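Local coordinates for protein caspase Nc subunit 1 (Drosophila melanogaster, PDB 2FP3) that acts, through its protease domain, as an initiator caspase, a cysteine endopeptidase that starts the apoptotic caspase cascade and is restrained by Diap1, at residues L64-I69 and V133-G138; E83-S88 and Y255-C260; V235-T240 and A297-G302; V244-L249 and N285-K290. The protein carries 2 engineered substitutions. One frame throughout, in Å; residues are numbered along the deposited sequence.

Interaction 1: residues L64-I69 and V133-G138; sequences LLMVNI and VLMTHG
Val67 and Met135 carry the middle of this parallel ladder: Met135 N donates to Val67 O at 2.8 Å, almost straight at the hydrogen (178°), and Val67 N reaches back to Val133 O at 2.9 Å. With Val133 N on Leu65 O and Ile69 N on Met135 O, four bonds set the register, and the strand axes lie 4.8 Å apart and 2° from parallel. Packing is tight on the face that carries Met66, Asn68 and Met135. A bend at chi3 (-71°) brings Met135 CE to 3.5 Å from Asn68 CG, and Met66 SD lies 3.8 Å from the same Met135 CE. The methyl presses on an amide that is already held, since Asn68 bonds to Ser86, Ala82 O and Arg79. On the other face Val67 CG1 and Leu134 CD1 meet at 3.5 Å, the two side chains pointing the same way. The far end is looser: Ile69 CD1 stays 4.0 Å from Thr136 OG1, which bonds to Tyr72 and Glu148 O. Beyond it His137, an active-site residue by similarity, is partly exposed and does not touch 64-69; its NE2 bonds to Arg77 O. Around this core of the caspase sheet, helix 82-95 covers Met66 and Val133, helix 108-119 covers Val67 and Leu134, and strands 98-103 and 177-181 continue the sheet on the outer flanks.

Interaction 2: residues E83-S88 and Y255-C260; sequences EKDSKS and YIQKFC
Ser88 and Cys260 mark one of the two nearest backbone approaches, their CA atoms 6.6 Å apart, where helix segments 83-88 and 255-260 run almost parallel, with axes 9.9 Å apart and crossing at 20°. Asp85 and Ile256 are the other close pair of CA atoms. The Ser88 CB-Cys260 SG contact, at 3.8 Å, is plain van der Waals packing between two small side chains. Asp85 and Ile256 cross at about a right angle: the Ile256 CD1 methyl lies 4.1 Å from Asp85 CB, and its CG2 branch is 4.0 Å from Asp85 OD1. Gln257 spans the outer part of the groove. Its chain bends at chi2 (-56°), and CD comes to 3.6 Å from Ser88 OG and 3.8 Å from Asp85 OD1. The amide and the Asp85 carboxylate are nearly coplanar, 27° apart, and Lys84 brings its ammonium group to the same amide from a crossing direction, NZ lying 3.9 Å from Gln257 CD. Deeper in, Ile256 and Cys260 rest on Leu89 of helix 82-95, while Asp85 and Ile256 also touch Met135. Helices 82-95 and 251-266 thus lie side by side over one face of the central caspase sheet, the face carrying Met135. The seam passes from apolar at the sheet side to polar at the surface, with Lys84 at the more exposed end. Asp85 is buried, yet its OD2 is bonded to Ser253 OG, which would probably ease the cost of keeping a charge there.

Interaction 3: residues V235-T240 and A297-G302; sequences VCYANT and AYDNLG
Tyr237 and Asp299 cross at about a right angle, and the hydroxyl closes the pair: Tyr237 OH donates to Asp299 OD2 at 2.6 Å. The carboxylate lies at the edge of the ring, its plane turned 61° from the ring plane, and OD2 is met on its syn side with the hydroxyl 32° out of the carboxylate plane. Tyr237 OH is held by two partners, Asp299 OD2 and Lys161 NZ, and the nearby ammonium would probably favour a charged Asp299. Val235 shares this face of the sheet, and further along its CG2 meets Leu301 CD1 at 4.2 Å. On the opposite face Cys236 and Tyr298 make a non-hydrogen-bonded pair, touching through Cys236 SG and Tyr298 CB at 4.0 Å. The Tyr298 ring takes no part: its CG stands between its own backbone N and carbonyl carbon (chi1 66°), the side chain leads away from 235-240, and its hydroxyl bonds to Glu273 and Lys277. Tyr298 CB is also pressed to 3.2 Å from Val235 O, a tight spot. Antiparallel backbone bonds join the strands, among them Asp299 N to Val235 O at 2.8 Å and Tyr237 N to Ala297 O at 2.8 Å, whereas Ala297 N to Tyr237 O is weak. Strand 297-301 is thus added antiparallel beside 233-237, which runs parallel to 177-181, as in the caspase fold, where the corresponding last strand lies at the dimer interface of active enzymes. The Tyr237 side chain is about 4 Å from that of Ala184, the engineered, inferred active-site position.

Interaction 4: residues V244-L249 and N285-K290; sequences VTHRDL and NKRTKK
Val244 O is gripped from two directions: Thr288 OG1 donates to it across the contact at 3.2 Å, nearly along the C=O axis, and Thr245 OG1 makes a weak bond to it within its own loop. The Thr245 side chain lies between the two loops. Its CG2 methyl is 3.6 Å from Thr288 CG2, while Lys289 crosses at about a right angle and sets its CE 3.3 Å from Thr245 OG1. Lys286 bends over at chi3 and chi4, and its NZ bonds to Arg287 O at 2.6 Å, coming from above the carbonyl plane. Arg287 extends to His246, the guanidinium edge meeting the ring through NH2 and His246 CD2, 3.6 Å apart, with the two planes 85° apart. His246 ND1 in turn donates to Asp248 OD1 at 2.8 Å, with the carboxylate oxygen lying in the ring plane. Trp254 of helix 251-266 backs the contact, taking Lys286 in a cation-pi contact and meeting the His246 ring. Loop 244-249 follows strand 233-237 and loop 285-290 follows helix 272-284, both probably bordering the substrate groove, as in related caspases. Asp248, also paired by charge with Arg247 NH1, would probably favour a protonated His246, while nearby Arg287 would oppose it.

How the interactions relate
Interactions 1 and 2 meet: Asn68 ND2 lies 2.6 Å from Ser86 OG, a probable hydrogen bond, and Met135 SD packs close to Ile256 CD1, joining sheet to helices. Interaction 2 passes on to interaction 3 through Tyr255, whose OH sits 3.4 Å from Cys236 CB. Interaction 4 lies in the stretch closed by interaction 3, touching it where Thr240 CG2 approaches Lys289 CB at 4.2 Å. The two sheet contacts flank the probable catalytic site: interaction 1 holds His137, probably catalytic, and the side chain of Thr136 is about 8 Å from that of Ala184, the engineered position of the presumed nucleophile. Interaction 4 lies farther out, yet the Val244 and His137 side chains are about 10 Å apart.

Interaction 1: residues L64-I69 and V133-G138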
# COMPACT_ATOMS: atom_id res chain seq x y z
N LEU A 64 3.59 -4.06 7.24
CA LEU A 64 3.46 -3.95 5.79
C LEU A 64 3.45 -5.33 5.16
O LEU A 64 4.35 -6.14 5.39
CB LEU A 64 4.63 -3.16 5.18
CG LEU A 64 4.78 -3.38 3.67
CD1 LEU A 64 3.57 -2.81 2.96
CD2 LEU A 64 6.06 -2.71 3.14
N LEU A 65 2.41 -5.61 4.38
CA LEU A 65 2.33 -6.88 3.67
C LEU A 65 2.63 -6.48 2.24
O LEU A 65 1.83 -5.80 1.60
CB LEU A 65 0.92 -7.48 3.75
CG LEU A 65 0.71 -8.64 2.77
CD1 LEU A 65 1.68 -9.78 3.11
CD2 LEU A 65 -0.73 -9.13 2.84
N MET A 66 3.80 -6.87 1.74
CA MET A 66 4.18 -6.53 0.38
C MET A 66 4.21 -7.75 -0.51
O MET A 66 4.97 -8.68 -0.26
CB MET A 66 5.54 -5.86 0.34
CG MET A 66 5.73 -4.98 -0.87
SD MET A 66 7.39 -4.99 -1.52
CE MET A 66 8.28 -4.20 -0.22
N VAL A 67 3.38 -7.75 -1.55
CA VAL A 67 3.33 -8.88 -2.48
C VAL A 67 3.62 -8.38 -3.90
O VAL A 67 2.79 -7.72 -4.52
CB VAL A 67 1.96 -9.56 -2.42
CG1 VAL A 67 1.86 -10.63 -3.50
CG2 VAL A 67 1.74 -10.16 -1.04
N ASN A 68 4.81 -8.70 -4.41
CA ASN A 68 5.22 -8.29 -5.75
C ASN A 68 5.26 -9.50 -6.68
O ASN A 68 6.25 -10.25 -6.69
CB ASN A 68 6.60 -7.63 -5.68
CG ASN A 68 6.86 -6.70 -6.85
OD1 ASN A 68 6.13 -6.69 -7.84
ND2 ASN A 68 7.92 -5.90 -6.74
N ILE A 69 4.20 -9.70 -7.46
CA ILE A 69 4.11 -10.82 -8.40
C ILE A 69 4.76 -10.38 -9.72
O ILE A 69 4.36 -9.37 -10.30
CB ILE A 69 2.64 -11.20 -8.67
CG1 ILE A 69 1.94 -11.50 -7.35
CG2 ILE A 69 2.57 -12.39 -9.61
CD1 ILE A 69 0.47 -11.83 -7.51
N VAL A 133 0.64 -3.74 0.07
CA VAL A 133 0.92 -3.28 -1.28
C VAL A 133 0.99 -4.51 -2.16
O VAL A 133 1.89 -5.33 -2.02
CB VAL A 133 2.24 -2.49 -1.38
CG1 VAL A 133 2.43 -2.01 -2.81
CG2 VAL A 133 2.22 -1.30 -0.44
N LEU A 134 0.01 -4.63 -3.05
CA LEU A 134 -0.04 -5.75 -3.98
C LEU A 134 0.31 -5.23 -5.36
O LEU A 134 -0.38 -4.37 -5.90
CB LEU A 134 -1.44 -6.37 -4.00
CG LEU A 134 -1.70 -7.47 -5.03
CD1 LEU A 134 -0.74 -8.64 -4.80
CD2 LEU A 134 -3.14 -7.94 -4.94
N MET A 135 1.39 -5.75 -5.92
CA MET A 135 1.83 -5.33 -7.24
C MET A 135 1.74 -6.48 -8.22
O MET A 135 2.50 -7.45 -8.13
CB MET A 135 3.25 -4.79 -7.16
CG MET A 135 3.34 -3.56 -6.30
SD MET A 135 5.00 -3.11 -5.85
CE MET A 135 5.40 -4.44 -4.68
N THR A 136 0.79 -6.38 -9.15
CA THR A 136 0.58 -7.40 -10.16
C THR A 136 -0.16 -6.78 -11.35
O THR A 136 -0.22 -5.57 -11.49
CB THR A 136 -0.27 -8.55 -9.60
OG1 THR A 136 -0.47 -9.55 -10.60
CG2 THR A 136 -1.62 -8.02 -9.15
N HIS A 137 -0.72 -7.63 -12.22
CA HIS A 137 -1.47 -7.16 -13.37
C HIS A 137 -2.96 -7.17 -13.02
O HIS A 137 -3.43 -8.04 -12.29
CB HIS A 137 -1.22 -8.06 -14.58
CG HIS A 137 0.18 -8.00 -15.11
ND1 HIS A 137 0.81 -6.81 -15.41
CD2 HIS A 137 1.05 -8.98 -15.43
CE1 HIS A 137 2.01 -7.06 -15.90
NE2 HIS A 137 2.18 -8.37 -15.92
N GLY A 138 -3.69 -6.19 -13.54
CA GLY A 138 -5.12 -6.11 -13.27
C GLY A 138 -5.98 -6.10 -14.52
O GLY A 138 -5.60 -5.52 -15.54

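Interaction 2: residues E83-S88 and Y255-C260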
# COMPACT_ATOMS: atom_id res chain seq x y z
N GLU A 83 11.38 -5.64 -9.08
CA GLU A 83 12.20 -5.78 -7.88
C GLU A 83 12.68 -4.41 -7.40
O GLU A 83 12.95 -4.22 -6.22
CB GLU A 83 13.40 -6.69 -8.13
CG GLU A 83 14.34 -6.25 -9.24
CD GLU A 83 13.69 -6.27 -10.61
OE1 GLU A 83 13.14 -7.33 -10.99
OE2 GLU A 83 13.72 -5.23 -11.30
N LYS A 84 12.77 -3.46 -8.32
CA LYS A 84 13.20 -2.12 -7.97
C LYS A 84 12.18 -1.50 -7.02
O LYS A 84 12.52 -0.70 -6.14
CB LYS A 84 13.34 -1.25 -9.23
CG LYS A 84 14.34 -0.11 -9.12
CD LYS A 84 13.96 0.93 -8.07
CE LYS A 84 14.95 2.09 -8.06
NZ LYS A 84 14.59 3.15 -7.09
N ASP A 85 10.91 -1.87 -7.19
CA ASP A 85 9.85 -1.36 -6.34
C ASP A 85 9.93 -2.00 -4.95
O ASP A 85 9.81 -1.32 -3.93
CB ASP A 85 8.48 -1.63 -6.98
CG ASP A 85 8.31 -0.94 -8.33
OD1 ASP A 85 8.77 0.21 -8.48
OD2 ASP A 85 7.71 -1.54 -9.24
N SER A 86 10.14 -3.31 -4.92
CA SER A 86 10.25 -4.02 -3.66
C SER A 86 11.30 -3.38 -2.77
O SER A 86 11.10 -3.22 -1.57
CB SER A 86 10.62 -5.47 -3.92
OG SER A 86 9.66 -6.09 -4.76
N LYS A 87 12.43 -3.00 -3.38
CA LYS A 87 13.53 -2.38 -2.64
C LYS A 87 13.10 -1.04 -2.07
O LYS A 87 13.34 -0.74 -0.90
CB LYS A 87 14.75 -2.18 -3.55
CG LYS A 87 15.22 -3.44 -4.27
CD LYS A 87 16.35 -3.12 -5.26
CE LYS A 87 16.68 -4.30 -6.17
NZ LYS A 87 17.24 -5.46 -5.44
N SER A 88 12.49 -0.21 -2.91
CA SER A 88 12.03 1.10 -2.48
C SER A 88 11.03 0.98 -1.32
O SER A 88 11.17 1.65 -0.29
CB SER A 88 11.37 1.84 -3.65
OG SER A 88 12.29 2.08 -4.70
N TYR A 255 4.28 5.32 -10.06
CA TYR A 255 3.42 5.72 -8.96
C TYR A 255 4.13 5.37 -7.66
O TYR A 255 4.29 6.20 -6.76
CB TYR A 255 2.09 4.96 -9.03
CG TYR A 255 1.22 5.15 -7.82
CD1 TYR A 255 0.37 6.25 -7.72
CD2 TYR A 255 1.25 4.25 -6.76
CE1 TYR A 255 -0.44 6.44 -6.61
CE2 TYR A 255 0.44 4.43 -5.63
CZ TYR A 255 -0.41 5.52 -5.57
OH TYR A 255 -1.25 5.69 -4.49
N ILE A 256 4.57 4.11 -7.56
CA ILE A 256 5.28 3.62 -6.39
C ILE A 256 6.54 4.41 -6.08
O ILE A 256 6.79 4.78 -4.93
CB ILE A 256 5.66 2.14 -6.54
CG1 ILE A 256 4.42 1.27 -6.39
CG2 ILE A 256 6.69 1.75 -5.49
CD1 ILE A 256 4.69 -0.18 -6.67
N GLN A 257 7.35 4.66 -7.11
CA GLN A 257 8.59 5.40 -6.90
C GLN A 257 8.31 6.81 -6.39
O GLN A 257 8.92 7.25 -5.41
CB GLN A 257 9.40 5.46 -8.19
CG GLN A 257 9.88 4.09 -8.66
CD GLN A 257 10.69 3.35 -7.61
OE1 GLN A 257 10.43 2.18 -7.32
NE2 GLN A 257 11.67 4.04 -7.03
N LYS A 258 7.38 7.49 -7.04
CA LYS A 258 7.03 8.85 -6.66
C LYS A 258 6.47 8.84 -5.24
O LYS A 258 6.71 9.77 -4.45
CB LYS A 258 5.99 9.41 -7.63
CG LYS A 258 5.98 10.93 -7.67
CD LYS A 258 7.33 11.48 -8.11
CE LYS A 258 7.39 13.00 -7.96
NZ LYS A 258 8.69 13.58 -8.39
N PHE A 259 5.72 7.79 -4.92
CA PHE A 259 5.15 7.65 -3.59
C PHE A 259 6.24 7.58 -2.53
O PHE A 259 6.21 8.31 -1.54
CB PHE A 259 4.29 6.39 -3.51
CG PHE A 259 3.77 6.11 -2.14
CD1 PHE A 259 2.94 7.03 -1.50
CD2 PHE A 259 4.11 4.94 -1.47
CE1 PHE A 259 2.46 6.79 -0.21
CE2 PHE A 259 3.64 4.69 -0.18
CZ PHE A 259 2.82 5.61 0.44
N CYS A 260 7.22 6.70 -2.75
CA CYS A 260 8.31 6.55 -1.81
C CYS A 260 9.11 7.83 -1.71
O CYS A 260 9.58 8.19 -0.63
CB CYS A 260 9.21 5.40 -2.22
SG CYS A 260 8.42 3.78 -2.12

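Interaction 3: residues V235-T240 and A297-G302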
# COMPACT_ATOMS: atom_id res chain seq x y z
N VAL A 235 -8.00 2.92 -0.12
CA VAL A 235 -7.67 2.03 -1.23
C VAL A 235 -7.03 2.93 -2.27
O VAL A 235 -7.67 3.81 -2.83
CB VAL A 235 -8.92 1.35 -1.81
CG1 VAL A 235 -8.52 0.46 -2.99
CG2 VAL A 235 -9.59 0.50 -0.74
N CYS A 236 -5.75 2.69 -2.52
CA CYS A 236 -4.98 3.50 -3.46
C CYS A 236 -4.73 2.80 -4.78
O CYS A 236 -4.44 1.60 -4.81
CB CYS A 236 -3.67 3.90 -2.80
SG CYS A 236 -3.91 4.49 -1.10
N TYR A 237 -4.85 3.56 -5.86
CA TYR A 237 -4.66 3.04 -7.21
C TYR A 237 -3.72 3.95 -7.99
O TYR A 237 -3.49 5.09 -7.60
CB TYR A 237 -5.98 3.01 -7.97
CG TYR A 237 -7.19 2.53 -7.21
CD1 TYR A 237 -7.41 1.17 -7.03
CD2 TYR A 237 -8.13 3.43 -6.72
CE1 TYR A 237 -8.56 0.71 -6.38
CE2 TYR A 237 -9.28 2.98 -6.06
CZ TYR A 237 -9.48 1.61 -5.90
OH TYR A 237 -10.61 1.14 -5.27
N ALA A 238 -3.20 3.44 -9.10
CA ALA A 238 -2.34 4.22 -9.98
C ALA A 238 -3.17 4.37 -11.25
O ALA A 238 -2.76 3.96 -12.34
CB ALA A 238 -1.05 3.47 -10.27
N ASN A 239 -4.36 4.95 -11.09
CA ASN A 239 -5.33 5.14 -12.15
C ASN A 239 -4.82 5.68 -13.49
O ASN A 239 -4.73 6.89 -13.70
CB ASN A 239 -6.46 6.04 -11.64
CG ASN A 239 -7.78 5.74 -12.29
OD1 ASN A 239 -8.25 4.59 -12.29
ND2 ASN A 239 -8.41 6.76 -12.86
N THR A 240 -4.48 4.76 -14.38
CA THR A 240 -3.99 5.07 -15.72
C THR A 240 -4.11 3.80 -16.57
O THR A 240 -3.59 2.74 -16.21
CB THR A 240 -2.53 5.56 -15.69
OG1 THR A 240 -2.50 6.93 -15.26
CG2 THR A 240 -1.90 5.46 -17.08
N ALA A 297 -5.11 7.99 -7.66
CA ALA A 297 -6.44 8.08 -7.05
C ALA A 297 -6.59 7.14 -5.85
O ALA A 297 -5.83 6.19 -5.70
CB ALA A 297 -7.51 7.73 -8.10
N TYR A 298 -7.55 7.42 -4.97
CA TYR A 298 -7.79 6.56 -3.82
C TYR A 298 -9.20 6.75 -3.28
O TYR A 298 -9.80 7.80 -3.48
CB TYR A 298 -6.78 6.85 -2.69
CG TYR A 298 -6.92 8.23 -2.07
CD1 TYR A 298 -6.23 9.33 -2.59
CD2 TYR A 298 -7.70 8.43 -0.92
CE1 TYR A 298 -6.30 10.59 -1.98
CE2 TYR A 298 -7.78 9.68 -0.32
CZ TYR A 298 -7.08 10.75 -0.84
OH TYR A 298 -7.14 11.98 -0.21
N ASP A 299 -9.72 5.72 -2.61
CA ASP A 299 -11.05 5.80 -2.02
C ASP A 299 -10.95 5.89 -0.51
O ASP A 299 -10.23 5.11 0.13
CB ASP A 299 -11.90 4.57 -2.34
CG ASP A 299 -11.90 4.22 -3.80
OD1 ASP A 299 -11.89 5.14 -4.65
OD2 ASP A 299 -11.92 3.01 -4.09
N ASN A 300 -11.67 6.85 0.06
CA ASN A 300 -11.69 7.03 1.50
C ASN A 300 -12.93 6.31 2.03
O ASN A 300 -14.05 6.78 1.82
CB ASN A 300 -11.76 8.52 1.84
CG ASN A 300 -11.53 8.79 3.31
OD1 ASN A 300 -12.07 8.09 4.16
ND2 ASN A 300 -10.74 9.81 3.62
N LEU A 301 -12.73 5.17 2.68
CA LEU A 301 -13.84 4.39 3.22
C LEU A 301 -13.89 4.61 4.73
O LEU A 301 -13.35 3.83 5.51
CB LEU A 301 -13.65 2.91 2.92
CG LEU A 301 -13.33 2.52 1.47
CD1 LEU A 301 -13.22 1.00 1.36
CD2 LEU A 301 -14.41 3.03 0.55
N GLY A 302 -14.55 5.69 5.13
CA GLY A 302 -14.62 5.98 6.54
C GLY A 302 -13.24 6.19 7.17
O GLY A 302 -13.09 5.98 8.36

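Interaction 4: residues V244-L249 and N285-K290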
# COMPACT_ATOMS: atom_id res chain seq x y z
N VAL A 244 3.19 1.69 -20.27
CA VAL A 244 4.57 1.99 -20.66
C VAL A 244 4.91 3.44 -20.31
O VAL A 244 4.22 4.37 -20.74
CB VAL A 244 4.79 1.78 -22.18
CG1 VAL A 244 6.25 2.03 -22.54
CG2 VAL A 244 4.37 0.36 -22.57
N THR A 245 5.96 3.63 -19.52
CA THR A 245 6.38 4.96 -19.09
C THR A 245 7.89 5.01 -18.83
O THR A 245 8.51 3.98 -18.60
CB THR A 245 5.65 5.38 -17.79
OG1 THR A 245 4.24 5.38 -18.01
CG2 THR A 245 6.09 6.77 -17.35
N HIS A 246 8.46 6.21 -18.89
CA HIS A 246 9.88 6.41 -18.63
C HIS A 246 10.74 5.55 -19.56
O HIS A 246 11.85 5.16 -19.21
CB HIS A 246 10.17 6.08 -17.16
CG HIS A 246 11.56 6.44 -16.71
ND1 HIS A 246 12.67 5.70 -17.04
CD2 HIS A 246 12.00 7.46 -15.94
CE1 HIS A 246 13.74 6.24 -16.50
NE2 HIS A 246 13.36 7.31 -15.82
N ARG A 247 10.22 5.26 -20.75
CA ARG A 247 10.91 4.45 -21.75
C ARG A 247 11.23 3.02 -21.29
O ARG A 247 11.39 2.12 -22.11
CB ARG A 247 12.21 5.13 -22.21
CG ARG A 247 13.45 4.72 -21.41
CD ARG A 247 14.73 5.18 -22.08
NE ARG A 247 15.91 4.63 -21.42
CZ ARG A 247 16.32 4.97 -20.20
NH1 ARG A 247 15.64 5.87 -19.50
NH2 ARG A 247 17.40 4.41 -19.68
N ASP A 248 11.32 2.81 -19.97
CA ASP A 248 11.62 1.49 -19.43
C ASP A 248 10.96 1.24 -18.07
O ASP A 248 11.61 0.76 -17.14
CB ASP A 248 13.15 1.30 -19.31
CG ASP A 248 13.80 2.26 -18.33
OD1 ASP A 248 13.65 3.49 -18.50
OD2 ASP A 248 14.47 1.79 -17.38
N LEU A 249 9.67 1.54 -17.98
CA LEU A 249 8.92 1.34 -16.74
C LEU A 249 7.41 1.29 -16.98
O LEU A 249 6.94 1.45 -18.10
CB LEU A 249 9.22 2.46 -15.74
CG LEU A 249 10.53 2.41 -14.95
CD1 LEU A 249 10.62 3.62 -14.04
CD2 LEU A 249 10.59 1.12 -14.14
N ASN A 285 1.90 15.10 -13.40
CA ASN A 285 2.64 16.11 -14.14
C ASN A 285 3.89 15.49 -14.75
O ASN A 285 4.97 15.53 -14.16
CB ASN A 285 3.03 17.26 -13.21
CG ASN A 285 3.70 18.41 -13.95
OD1 ASN A 285 4.19 19.36 -13.33
ND2 ASN A 285 3.73 18.32 -15.27
N LYS A 286 3.75 14.92 -15.95
CA LYS A 286 4.89 14.31 -16.62
C LYS A 286 4.60 13.95 -18.07
O LYS A 286 3.99 14.72 -18.81
CB LYS A 286 5.34 13.07 -15.85
CG LYS A 286 4.32 11.94 -15.83
CD LYS A 286 4.90 10.69 -15.20
CE LYS A 286 6.16 10.23 -15.93
NZ LYS A 286 5.90 9.87 -17.35
N ARG A 287 5.05 12.76 -18.47
CA ARG A 287 4.88 12.28 -19.84
C ARG A 287 4.11 10.96 -19.94
O ARG A 287 3.89 10.27 -18.95
CB ARG A 287 6.26 12.11 -20.48
CG ARG A 287 7.22 11.30 -19.62
CD ARG A 287 8.64 11.33 -20.15
NE ARG A 287 9.56 10.63 -19.25
CZ ARG A 287 10.87 10.52 -19.45
NH1 ARG A 287 11.43 11.06 -20.52
NH2 ARG A 287 11.61 9.86 -18.57
N THR A 288 3.70 10.63 -21.17
CA THR A 288 2.97 9.41 -21.49
C THR A 288 1.90 8.94 -20.48
O THR A 288 1.85 7.77 -20.12
CB THR A 288 3.95 8.23 -21.75
OG1 THR A 288 3.21 7.06 -22.11
CG2 THR A 288 4.79 7.94 -20.52
N LYS A 289 1.05 9.87 -20.04
CA LYS A 289 -0.03 9.56 -19.10
C LYS A 289 -0.75 10.82 -18.64
O LYS A 289 -1.57 10.77 -17.72
CB LYS A 289 0.52 8.81 -17.87
CG LYS A 289 1.43 9.64 -16.97
CD LYS A 289 1.89 8.84 -15.75
CE LYS A 289 2.76 7.65 -16.15
NZ LYS A 289 3.23 6.89 -14.96
N LYS A 290 -0.44 11.93 -19.29
CA LYS A 290 -1.06 13.22 -18.96
C LYS A 290 -2.05 13.60 -20.05
O LYS A 290 -1.85 14.57 -20.77
CB LYS A 290 0.03 14.29 -18.83
CG LYS A 290 -0.44 15.62 -18.27
CD LYS A 290 0.72 16.60 -18.14
CE LYS A 290 0.31 17.89 -17.45
NZ LYS A 290 -0.76 18.61 -18.19